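Local coordinates for conserved hypothetical secreted protein (PDB 4RNZ) that helps determine the cell shape of Helicobacter pylori and is probably a zinc-dependent M23B metallopeptidase acting on peptidoglycan, at residues L48-A51 and L55-A58; H69-K72 and Y77-D80; K23-Y26 and D32-L35. All coordinates share one frame; numbering follows the deposited sequence.

Contact 1: L48-A51 and L55-A58; sequences LRDA and LIQA
Leu48 pairs with both Ile56 and Gln57 in a classic beta bulge near the turn of the antiparallel hairpin formed by strands 44-49 and 55-61. The register slips by one residue here. Leu48 and Gln57 form a hydrogen-bonded pair, whereas Arg49 sits opposite Leu55 in a non-hydrogen-bonded one.

Three backbone hydrogen bonds hold the bulge. Leu48 N donates to Gln57 O at 2.9 Å. Leu48 O takes two bonds, from Ile56 N at 2.9 Å and from Gln57 N at 3.1 Å. The Ile56 bond lies in the carbonyl plane, and the Gln57 donor is tilted 16° from it.

Side-chain packing follows the bulge. Ile56 CG1 lies between the backbone N and the carbonyl carbon (chi1 72°). This carries Ile56 CD1 to 3.8 Å from Leu48 CD2. The other branch, CG2, rests against Asp50 CB. Leu48 and Gln57 lie side by side on one face of the sheet, with the Leu48 CD2 methyl 3.7 Å from the amide nitrogen Gln57 NE2.

The polar ends reach outside the segments. Gln57 OE1 bonds to His69 NE2 on the next strand, and Asp50 OD1 to Thr54 N in the turn. Arg49 NH1 bonds to Asn53 O, and NH2 to Asn18 OD1. The Arg49 guanidinium is thereby held with Leu55 CD2 over the centre of one face, 4.1 Å above its plane.

Contact 2: H69-K72 and Y77-D80; sequences HIYK and YFLD
His69 and Asp80 form a hydrogen-bonded pair in the antiparallel hairpin of strands 66-73 and 76-83, which closes one edge of a five-stranded sheet. His69 N reaches Asp80 O at 2.7 Å, and Asp80 N returns a bond to His69 O at 2.8 Å.

Ile70 faces Leu79 as a non-hydrogen-bonded pair. Ile70 CG1 meets Leu79 CD1 at 3.9 Å, while CG2 leans on Tyr77 CD1. Leu11 of helix 11-17 touches both Ile70 and Leu79.

Tyr71 pairs with Phe78 through two backbone bonds. Tyr71 CG stands between the backbone N and the carbonyl carbon (chi1 54°), which turns the ring across the neighbouring strand. Phe78 CB lies over one face of the Tyr71 ring in a CH-pi contact, 3.9 Å from the centroid. The two rings are nearly parallel, with planes at 18°, but are slid apart and barely overlap. Tyr71 OH donates to Asp80 OD2 at 2.7 Å. It meets the syn side of the carboxylate, 33° out of its plane, and ties down the outer end of the ring.

The extended Lys72 chain crosses the Tyr77 ring obliquely, with CD near CZ and OH. Tyr77 OH bonds to Leu55 O. Lys72 CB lies over one face of the Tyr77 ring, 4.0 Å from its centroid.

Contact 3: K23-Y26 and D32-L35; sequences KLYY and DKEL. With ZN (zinc ion), chain B.
Tyr25 and Lys33 are brought together by their torsions. Tyr25 has CG anti to the backbone N (chi1 174°), which sends its ring toward helix 30-36. Lys33 stays extended until a bend at chi4 (129°) turns NZ to the C-terminal end of helix 23-26, at Tyr26 O. The motif is a pair of short helices joined by a loop, with a lysine reaching back from the second to the first.

The lysine chain crosses the tyrosine at about a right angle. Lys33 CE lies over one ring face, 4.0 Å from the Tyr25 centroid, in a CH-pi contact. Lys33 CG and CD pass near the hydroxyl end. NZ is farther from the ring and adds at most a weak cation-pi attraction. Lys33 NZ bonds to Tyr26 O at 2.7 Å, with the donor tilted 30° from the carbonyl plane. A weak bond to Leu28 O may add to it.

The next residue, Glu34, points the other way, into the metal site. His219, Asp223 and His301 complete the zinc coordination, matching the HxxxD and HxH motifs of M23 peptidases. A glutamate from the Csd3 N-terminal region as fourth ligand is consistent with a latent, self-blocked enzyme. Glu34 OE1 is hydrogen-bonded to His266 NE2, while Glu34 OE2 binds zinc at 2.0 Å.

Overall arrangement
All three contacts lie in the N-terminal region of Csd3 and follow one another along the chain: contact 3, then contact 1, then contact 2. Contacts 1 and 2 are the hairpins 44-49/55-61 and 66-73/76-83 of one five-stranded antiparallel sheet. Their inner strands 55-61 and 66-73 pair with each other, and the contact centres are 11 Å apart. Contact 3 is helical. Its centre is 12 Å from that of contact 2, and Leu24 packs on strand 76-83 at Tyr77 and Leu79. Contacts 1 and 3 do not touch; their nearest atoms are about 8 Å apart. The sheet thus backs the helical region that delivers a glutamate to the zinc of the peptidase site.

Contact 1: L48-A51 and L55-A58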
ATOM      1  N   LEU A  48     -11.363  -8.332 -22.447  1.00 36.14           N
ATOM      2  CA  LEU A  48     -11.444  -9.112 -23.675  1.00 37.62           C
ATOM      3  C   LEU A  48     -12.860  -8.980 -24.186  1.00 40.08           C
ATOM      4  O   LEU A  48     -13.828  -9.203 -23.422  1.00 36.86           O
ATOM      5  CB  LEU A  48     -11.149 -10.586 -23.425  1.00 39.25           C
ATOM      6  CG  LEU A  48     -11.167 -11.474 -24.686  1.00 43.03           C
ATOM      7  CD1 LEU A  48     -10.017 -11.155 -25.628  1.00 42.49           C
ATOM      8  CD2 LEU A  48     -11.145 -12.941 -24.299  1.00 43.37           C
ATOM      9  N   ARG A  49     -12.979  -8.643 -25.468  1.00 38.65           N
ATOM     10  CA  ARG A  49     -14.279  -8.440 -26.098  1.00 40.85           C
ATOM     11  C   ARG A  49     -14.422  -9.398 -27.289  1.00 44.00           C
ATOM     12  O   ARG A  49     -13.416  -9.807 -27.858  1.00 43.99           O
ATOM     13  CB  ARG A  49     -14.389  -6.978 -26.533  1.00 39.54           C
ATOM     14  CG  ARG A  49     -14.537  -6.015 -25.357  1.00 39.30           C
ATOM     15  CD  ARG A  49     -14.533  -4.560 -25.749  1.00 39.10           C
ATOM     16  NE  ARG A  49     -14.495  -3.727 -24.550  1.00 41.28           N
ATOM     17  CZ  ARG A  49     -15.547  -3.431 -23.784  1.00 43.12           C
ATOM     18  NH1 ARG A  49     -16.763  -3.880 -24.084  1.00 45.05           N
ATOM     19  NH2 ARG A  49     -15.391  -2.683 -22.698  1.00 44.32           N
ATOM     20  N   ASP A  50     -15.653  -9.782 -27.647  1.00 47.27           N
ATOM     21  CA  ASP A  50     -15.883 -10.627 -28.856  1.00 48.01           C
ATOM     22  C   ASP A  50     -15.961  -9.753 -30.108  1.00 48.37           C
ATOM     23  O   ASP A  50     -15.696  -8.551 -30.043  1.00 50.45           O
ATOM     24  CB  ASP A  50     -17.150 -11.486 -28.725  1.00 45.11           C
ATOM     25  CG  ASP A  50     -18.413 -10.658 -28.664  1.00 43.67           C
ATOM     26  OD1 ASP A  50     -18.385  -9.447 -28.999  1.00 44.89           O
ATOM     27  OD2 ASP A  50     -19.443 -11.218 -28.253  1.00 46.13           O
ATOM     28  N   ALA A  51     -16.317 -10.363 -31.240  1.00 52.04           N
ATOM     29  CA  ALA A  51     -16.447  -9.649 -32.514  1.00 52.18           C
ATOM     30  C   ALA A  51     -17.422  -8.484 -32.426  1.00 51.72           C
ATOM     31  O   ALA A  51     -17.159  -7.409 -32.946  1.00 57.82           O
ATOM     32  CB  ALA A  51     -16.899 -10.608 -33.593  1.00 53.16           C
ATOM     33  N   LEU A  55     -18.214  -7.205 -23.991  1.00 46.83           N
ATOM     34  CA  LEU A  55     -17.290  -7.573 -22.938  1.00 44.81           C
ATOM     35  C   LEU A  55     -17.544  -9.019 -22.551  1.00 44.93           C
ATOM     36  O   LEU A  55     -18.637  -9.357 -22.092  1.00 44.27           O
ATOM     37  CB  LEU A  55     -17.469  -6.649 -21.732  1.00 45.45           C
ATOM     38  CG  LEU A  55     -16.406  -6.687 -20.632  1.00 46.06           C
ATOM     39  CD1 LEU A  55     -16.545  -7.918 -19.746  1.00 49.60           C
ATOM     40  CD2 LEU A  55     -15.007  -6.598 -21.222  1.00 44.42           C
ATOM     41  N   ILE A  56     -16.543  -9.878 -22.743  1.00 38.70           N
ATOM     42  CA  ILE A  56     -16.676 -11.268 -22.332  1.00 40.84           C
ATOM     43  C   ILE A  56     -15.752 -11.645 -21.181  1.00 40.95           C
ATOM     44  O   ILE A  56     -15.956 -12.670 -20.565  1.00 42.04           O
ATOM     45  CB  ILE A  56     -16.501 -12.239 -23.517  1.00 45.43           C
ATOM     46  CG1 ILE A  56     -15.041 -12.302 -23.978  1.00 46.85           C
ATOM     47  CG2 ILE A  56     -17.462 -11.850 -24.649  1.00 45.96           C
ATOM     48  CD1 ILE A  56     -14.833 -13.013 -25.294  1.00 49.75           C
ATOM     49  N   GLN A  57     -14.734 -10.827 -20.908  1.00 41.53           N
ATOM     50  CA  GLN A  57     -13.875 -11.015 -19.738  1.00 39.03           C
ATOM     51  C   GLN A  57     -13.261  -9.721 -19.270  1.00 35.56           C
ATOM     52  O   GLN A  57     -12.968  -8.840 -20.073  1.00 34.15           O
ATOM     53  CB  GLN A  57     -12.733 -11.955 -20.035  1.00 41.56           C
ATOM     54  CG  GLN A  57     -13.097 -13.403 -19.959  1.00 46.54           C
ATOM     55  CD  GLN A  57     -11.856 -14.212 -19.823  1.00 51.06           C
ATOM     56  OE1 GLN A  57     -11.487 -14.629 -18.724  1.00 49.09           O
ATOM     57  NE2 GLN A  57     -11.152 -14.379 -20.933  1.00 56.17           N
ATOM     58  N   ALA A  58     -13.043  -9.637 -17.961  1.00 34.72           N
ATOM     59  CA  ALA A  58     -12.298  -8.529 -17.374  1.00 32.28           C
ATOM     60  C   ALA A  58     -11.545  -8.987 -16.137  1.00 31.09           C
ATOM     61  O   ALA A  58     -12.047  -9.820 -15.346  1.00 29.41           O
ATOM     62  CB  ALA A  58     -13.225  -7.395 -17.025  1.00 32.61           C
TER

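Contact 2: H69-K72 and Y77-D80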
ATOM      1  N   HIS A  69     -12.445 -11.059 -11.335  1.00 27.26           N
ATOM      2  CA  HIS A  69     -12.583 -11.681 -12.644  1.00 27.64           C
ATOM      3  C   HIS A  69     -14.058 -11.745 -13.036  1.00 26.94           C
ATOM      4  O   HIS A  69     -14.844 -12.458 -12.398  1.00 27.62           O
ATOM      5  CB  HIS A  69     -11.997 -13.092 -12.595  1.00 27.63           C
ATOM      6  CG  HIS A  69     -12.020 -13.814 -13.912  1.00 28.99           C
ATOM      7  ND1 HIS A  69     -12.040 -15.199 -14.007  1.00 30.29           N
ATOM      8  CD2 HIS A  69     -12.034 -13.349 -15.184  1.00 28.16           C
ATOM      9  CE1 HIS A  69     -12.082 -15.546 -15.282  1.00 30.20           C
ATOM     10  NE2 HIS A  69     -12.053 -14.446 -16.016  1.00 29.20           N
ATOM     11  N   ILE A  70     -14.422 -11.000 -14.076  1.00 29.70           N
ATOM     12  CA  ILE A  70     -15.759 -11.047 -14.652  1.00 31.06           C
ATOM     13  C   ILE A  70     -15.676 -11.811 -15.948  1.00 33.08           C
ATOM     14  O   ILE A  70     -14.801 -11.535 -16.785  1.00 29.03           O
ATOM     15  CB  ILE A  70     -16.313  -9.647 -14.972  1.00 31.29           C
ATOM     16  CG1 ILE A  70     -16.622  -8.905 -13.664  1.00 34.45           C
ATOM     17  CG2 ILE A  70     -17.560  -9.731 -15.845  1.00 30.55           C
ATOM     18  CD1 ILE A  70     -16.691  -7.407 -13.814  1.00 36.30           C
ATOM     19  N   TYR A  71     -16.563 -12.789 -16.118  1.00 30.65           N
ATOM     20  CA  TYR A  71     -16.542 -13.559 -17.367  1.00 32.67           C
ATOM     21  C   TYR A  71     -17.938 -14.023 -17.720  1.00 31.95           C
ATOM     22  O   TYR A  71     -18.767 -14.285 -16.834  1.00 29.32           O
ATOM     23  CB  TYR A  71     -15.595 -14.755 -17.300  1.00 31.98           C
ATOM     24  CG  TYR A  71     -15.859 -15.662 -16.136  1.00 33.49           C
ATOM     25  CD1 TYR A  71     -15.360 -15.352 -14.880  1.00 31.57           C
ATOM     26  CD2 TYR A  71     -16.630 -16.822 -16.269  1.00 31.75           C
ATOM     27  CE1 TYR A  71     -15.599 -16.168 -13.799  1.00 31.74           C
ATOM     28  CE2 TYR A  71     -16.870 -17.639 -15.181  1.00 31.10           C
ATOM     29  CZ  TYR A  71     -16.348 -17.300 -13.953  1.00 31.84           C
ATOM     30  OH  TYR A  71     -16.574 -18.071 -12.851  1.00 35.88           O
ATOM     31  N   LYS A  72     -18.188 -14.066 -19.021  1.00 36.25           N
ATOM     32  CA  LYS A  72     -19.444 -14.573 -19.559  1.00 41.70           C
ATOM     33  C   LYS A  72     -19.297 -16.069 -19.794  1.00 40.27           C
ATOM     34  O   LYS A  72     -18.370 -16.481 -20.476  1.00 39.92           O
ATOM     35  CB  LYS A  72     -19.772 -13.863 -20.867  1.00 42.17           C
ATOM     36  CG  LYS A  72     -21.166 -14.197 -21.364  1.00 48.76           C
ATOM     37  CD  LYS A  72     -21.573 -13.366 -22.563  1.00 48.45           C
ATOM     38  CE  LYS A  72     -23.006 -13.711 -22.939  1.00 52.83           C
ATOM     39  NZ  LYS A  72     -23.551 -12.696 -23.872  1.00 53.42           N
ATOM     40  N   TYR A  77     -23.223 -13.956 -16.880  1.00 38.42           N
ATOM     41  CA  TYR A  77     -21.977 -13.384 -16.408  1.00 35.00           C
ATOM     42  C   TYR A  77     -21.757 -13.862 -15.006  1.00 34.97           C
ATOM     43  O   TYR A  77     -22.706 -14.154 -14.265  1.00 34.01           O
ATOM     44  CB  TYR A  77     -22.022 -11.857 -16.448  1.00 35.33           C
ATOM     45  CG  TYR A  77     -21.781 -11.277 -17.821  1.00 35.74           C
ATOM     46  CD1 TYR A  77     -20.495 -10.982 -18.258  1.00 36.46           C
ATOM     47  CD2 TYR A  77     -22.838 -11.002 -18.678  1.00 35.48           C
ATOM     48  CE1 TYR A  77     -20.271 -10.425 -19.506  1.00 37.36           C
ATOM     49  CE2 TYR A  77     -22.627 -10.454 -19.920  1.00 36.19           C
ATOM     50  CZ  TYR A  77     -21.345 -10.165 -20.338  1.00 36.90           C
ATOM     51  OH  TYR A  77     -21.152  -9.610 -21.582  1.00 37.76           O
ATOM     52  N   PHE A  78     -20.484 -13.962 -14.643  1.00 32.73           N
ATOM     53  CA  PHE A  78     -20.092 -14.406 -13.323  1.00 32.26           C
ATOM     54  C   PHE A  78     -19.025 -13.468 -12.779  1.00 29.70           C
ATOM     55  O   PHE A  78     -18.356 -12.829 -13.543  1.00 28.79           O
ATOM     56  CB  PHE A  78     -19.546 -15.815 -13.438  1.00 34.45           C
ATOM     57  CG  PHE A  78     -20.602 -16.828 -13.776  1.00 34.81           C
ATOM     58  CD1 PHE A  78     -20.950 -17.079 -15.099  1.00 36.72           C
ATOM     59  CD2 PHE A  78     -21.286 -17.476 -12.774  1.00 36.57           C
ATOM     60  CE1 PHE A  78     -21.945 -17.995 -15.394  1.00 38.46           C
ATOM     61  CE2 PHE A  78     -22.297 -18.394 -13.072  1.00 38.27           C
ATOM     62  CZ  PHE A  78     -22.609 -18.652 -14.379  1.00 36.97           C
ATOM     63  N   LEU A  79     -18.853 -13.421 -11.464  1.00 30.73           N
ATOM     64  CA  LEU A  79     -17.832 -12.574 -10.881  1.00 30.74           C
ATOM     65  C   LEU A  79     -17.138 -13.330  -9.793  1.00 33.47           C
ATOM     66  O   LEU A  79     -17.783 -13.777  -8.839  1.00 32.47           O
ATOM     67  CB  LEU A  79     -18.491 -11.305 -10.354  1.00 32.03           C
ATOM     68  CG  LEU A  79     -17.571 -10.152  -9.996  1.00 31.05           C
ATOM     69  CD1 LEU A  79     -18.314  -8.834 -10.159  1.00 31.36           C
ATOM     70  CD2 LEU A  79     -17.006 -10.347  -8.594  1.00 32.88           C
ATOM     71  N   ASP A  80     -15.828 -13.513  -9.954  1.00 28.65           N
ATOM     72  CA  ASP A  80     -15.017 -14.170  -8.943  1.00 32.09           C
ATOM     73  C   ASP A  80     -13.968 -13.182  -8.459  1.00 28.64           C
ATOM     74  O   ASP A  80     -13.579 -12.286  -9.191  1.00 28.35           O
ATOM     75  CB  ASP A  80     -14.279 -15.413  -9.486  1.00 31.39           C
ATOM     76  CG  ASP A  80     -15.213 -16.513  -9.930  1.00 37.09           C
ATOM     77  OD1 ASP A  80     -16.271 -16.680  -9.314  1.00 38.11           O
ATOM     78  OD2 ASP A  80     -14.876 -17.226 -10.898  1.00 37.41           O
TER

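Contact 3: K23-Y26 and D32-L35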
ATOM      1  N   LYS A  23     -27.295  -7.021 -11.250  1.00 30.76           N
ATOM      2  CA  LYS A  23     -27.454  -7.983 -10.149  1.00 32.21           C
ATOM      3  C   LYS A  23     -26.173  -8.713  -9.850  1.00 30.86           C
ATOM      4  O   LYS A  23     -26.008  -9.275  -8.772  1.00 32.19           O
ATOM      5  CB  LYS A  23     -28.534  -9.009 -10.461  1.00 34.37           C
ATOM      6  CG  LYS A  23     -28.168  -9.994 -11.554  1.00 37.95           C
ATOM      7  CD  LYS A  23     -29.372 -10.853 -11.936  1.00 41.83           C
ATOM      8  CE  LYS A  23     -29.227 -11.390 -13.358  1.00 45.65           C
ATOM      9  NZ  LYS A  23     -30.446 -12.131 -13.749  1.00 48.30           N
ATOM     10  N   LEU A  24     -25.293  -8.788 -10.842  1.00 32.43           N
ATOM     11  CA  LEU A  24     -23.965  -9.346 -10.623  1.00 33.24           C
ATOM     12  C   LEU A  24     -23.272  -8.643  -9.444  1.00 29.52           C
ATOM     13  O   LEU A  24     -22.599  -9.274  -8.643  1.00 30.07           O
ATOM     14  CB  LEU A  24     -23.138  -9.261 -11.913  1.00 33.47           C
ATOM     15  CG  LEU A  24     -21.871 -10.108 -11.969  1.00 36.39           C
ATOM     16  CD1 LEU A  24     -22.174 -11.576 -11.717  1.00 36.58           C
ATOM     17  CD2 LEU A  24     -21.176  -9.930 -13.319  1.00 37.23           C
ATOM     18  N   TYR A  25     -23.456  -7.337  -9.324  1.00 28.92           N
ATOM     19  CA  TYR A  25     -23.043  -6.608  -8.119  1.00 30.59           C
ATOM     20  C   TYR A  25     -24.033  -6.731  -6.941  1.00 30.22           C
ATOM     21  O   TYR A  25     -23.640  -7.064  -5.828  1.00 30.51           O
ATOM     22  CB  TYR A  25     -22.803  -5.118  -8.428  1.00 32.10           C
ATOM     23  CG  TYR A  25     -22.523  -4.317  -7.184  1.00 34.89           C
ATOM     24  CD1 TYR A  25     -21.278  -4.355  -6.577  1.00 35.87           C
ATOM     25  CD2 TYR A  25     -23.524  -3.561  -6.582  1.00 36.43           C
ATOM     26  CE1 TYR A  25     -21.025  -3.645  -5.422  1.00 36.75           C
ATOM     27  CE2 TYR A  25     -23.280  -2.854  -5.417  1.00 39.87           C
ATOM     28  CZ  TYR A  25     -22.020  -2.894  -4.849  1.00 39.71           C
ATOM     29  OH  TYR A  25     -21.781  -2.175  -3.712  1.00 40.33           O
ATOM     30  N   TYR A  26     -25.310  -6.450  -7.178  1.00 32.38           N
ATOM     31  CA  TYR A  26     -26.282  -6.372  -6.079  1.00 32.38           C
ATOM     32  C   TYR A  26     -26.373  -7.665  -5.303  1.00 33.42           C
ATOM     33  O   TYR A  26     -26.517  -7.637  -4.078  1.00 30.02           O
ATOM     34  CB  TYR A  26     -27.659  -5.934  -6.586  1.00 33.09           C
ATOM     35  CG  TYR A  26     -27.693  -4.519  -7.117  1.00 34.38           C
ATOM     36  CD1 TYR A  26     -27.347  -3.451  -6.309  1.00 36.44           C
ATOM     37  CD2 TYR A  26     -28.079  -4.245  -8.427  1.00 37.33           C
ATOM     38  CE1 TYR A  26     -27.376  -2.147  -6.782  1.00 38.62           C
ATOM     39  CE2 TYR A  26     -28.116  -2.941  -8.906  1.00 37.80           C
ATOM     40  CZ  TYR A  26     -27.760  -1.902  -8.083  1.00 39.61           C
ATOM     41  OH  TYR A  26     -27.788  -0.606  -8.548  1.00 45.64           O
ATOM     42  N   ASP A  32     -18.186  -9.142   0.049  1.00 37.04           N
ATOM     43  CA  ASP A  32     -17.731  -8.987  -1.339  1.00 34.46           C
ATOM     44  C   ASP A  32     -17.980  -7.569  -1.900  1.00 35.05           C
ATOM     45  O   ASP A  32     -17.168  -7.050  -2.664  1.00 30.50           O
ATOM     46  CB  ASP A  32     -18.349 -10.058  -2.224  1.00 36.72           C
ATOM     47  CG  ASP A  32     -17.670 -11.412  -2.072  1.00 38.29           C
ATOM     48  OD1 ASP A  32     -16.579 -11.486  -1.469  1.00 37.05           O
ATOM     49  OD2 ASP A  32     -18.236 -12.411  -2.565  1.00 38.92           O
ATOM     50  N   LYS A  33     -19.083  -6.927  -1.520  1.00 32.81           N
ATOM     51  CA  LYS A  33     -19.283  -5.529  -1.892  1.00 33.66           C
ATOM     52  C   LYS A  33     -18.183  -4.618  -1.344  1.00 31.60           C
ATOM     53  O   LYS A  33     -17.676  -3.773  -2.066  1.00 33.53           O
ATOM     54  CB  LYS A  33     -20.643  -5.035  -1.420  1.00 34.20           C
ATOM     55  CG  LYS A  33     -21.770  -5.621  -2.244  1.00 36.28           C
ATOM     56  CD  LYS A  33     -23.122  -5.099  -1.789  1.00 37.72           C
ATOM     57  CE  LYS A  33     -24.170  -5.244  -2.875  1.00 41.90           C
ATOM     58  NZ  LYS A  33     -25.371  -5.923  -2.334  1.00 41.64           N
ATOM     59  N   GLU A  34     -17.814  -4.792  -0.076  1.00 34.32           N
ATOM     60  CA  GLU A  34     -16.722  -4.000   0.500  1.00 37.51           C
ATOM     61  C   GLU A  34     -15.439  -4.203  -0.330  1.00 33.85           C
ATOM     62  O   GLU A  34     -14.730  -3.261  -0.667  1.00 32.92           O
ATOM     63  CB  GLU A  34     -16.447  -4.393   1.953  1.00 38.79           C
ATOM     64  CG  GLU A  34     -17.425  -3.832   2.976  1.00 42.54           C
ATOM     65  CD  GLU A  34     -16.871  -3.856   4.412  1.00 40.82           C
ATOM     66  OE1 GLU A  34     -17.368  -3.079   5.245  1.00 37.97           O
ATOM     67  OE2 GLU A  34     -15.942  -4.641   4.716  1.00 38.26           O
ATOM     68  N   LEU A  35     -15.182  -5.450  -0.678  1.00 33.10           N
ATOM     69  CA  LEU A  35     -14.004  -5.825  -1.462  1.00 36.04           C
ATOM     70  C   LEU A  35     -14.008  -5.067  -2.809  1.00 34.87           C
ATOM     71  O   LEU A  35     -12.999  -4.450  -3.212  1.00 33.02           O
ATOM     72  CB  LEU A  35     -14.021  -7.349  -1.643  1.00 38.04           C
ATOM     73  CG  LEU A  35     -12.823  -8.251  -1.423  1.00 42.01           C
ATOM     74  CD1 LEU A  35     -12.012  -7.897  -0.184  1.00 43.80           C
ATOM     75  CD2 LEU A  35     -13.316  -9.691  -1.364  1.00 40.32           C
TER
HETATM   76 ZN    ZN B 501     -14.957  -4.388   6.433  1.00 32.61          ZN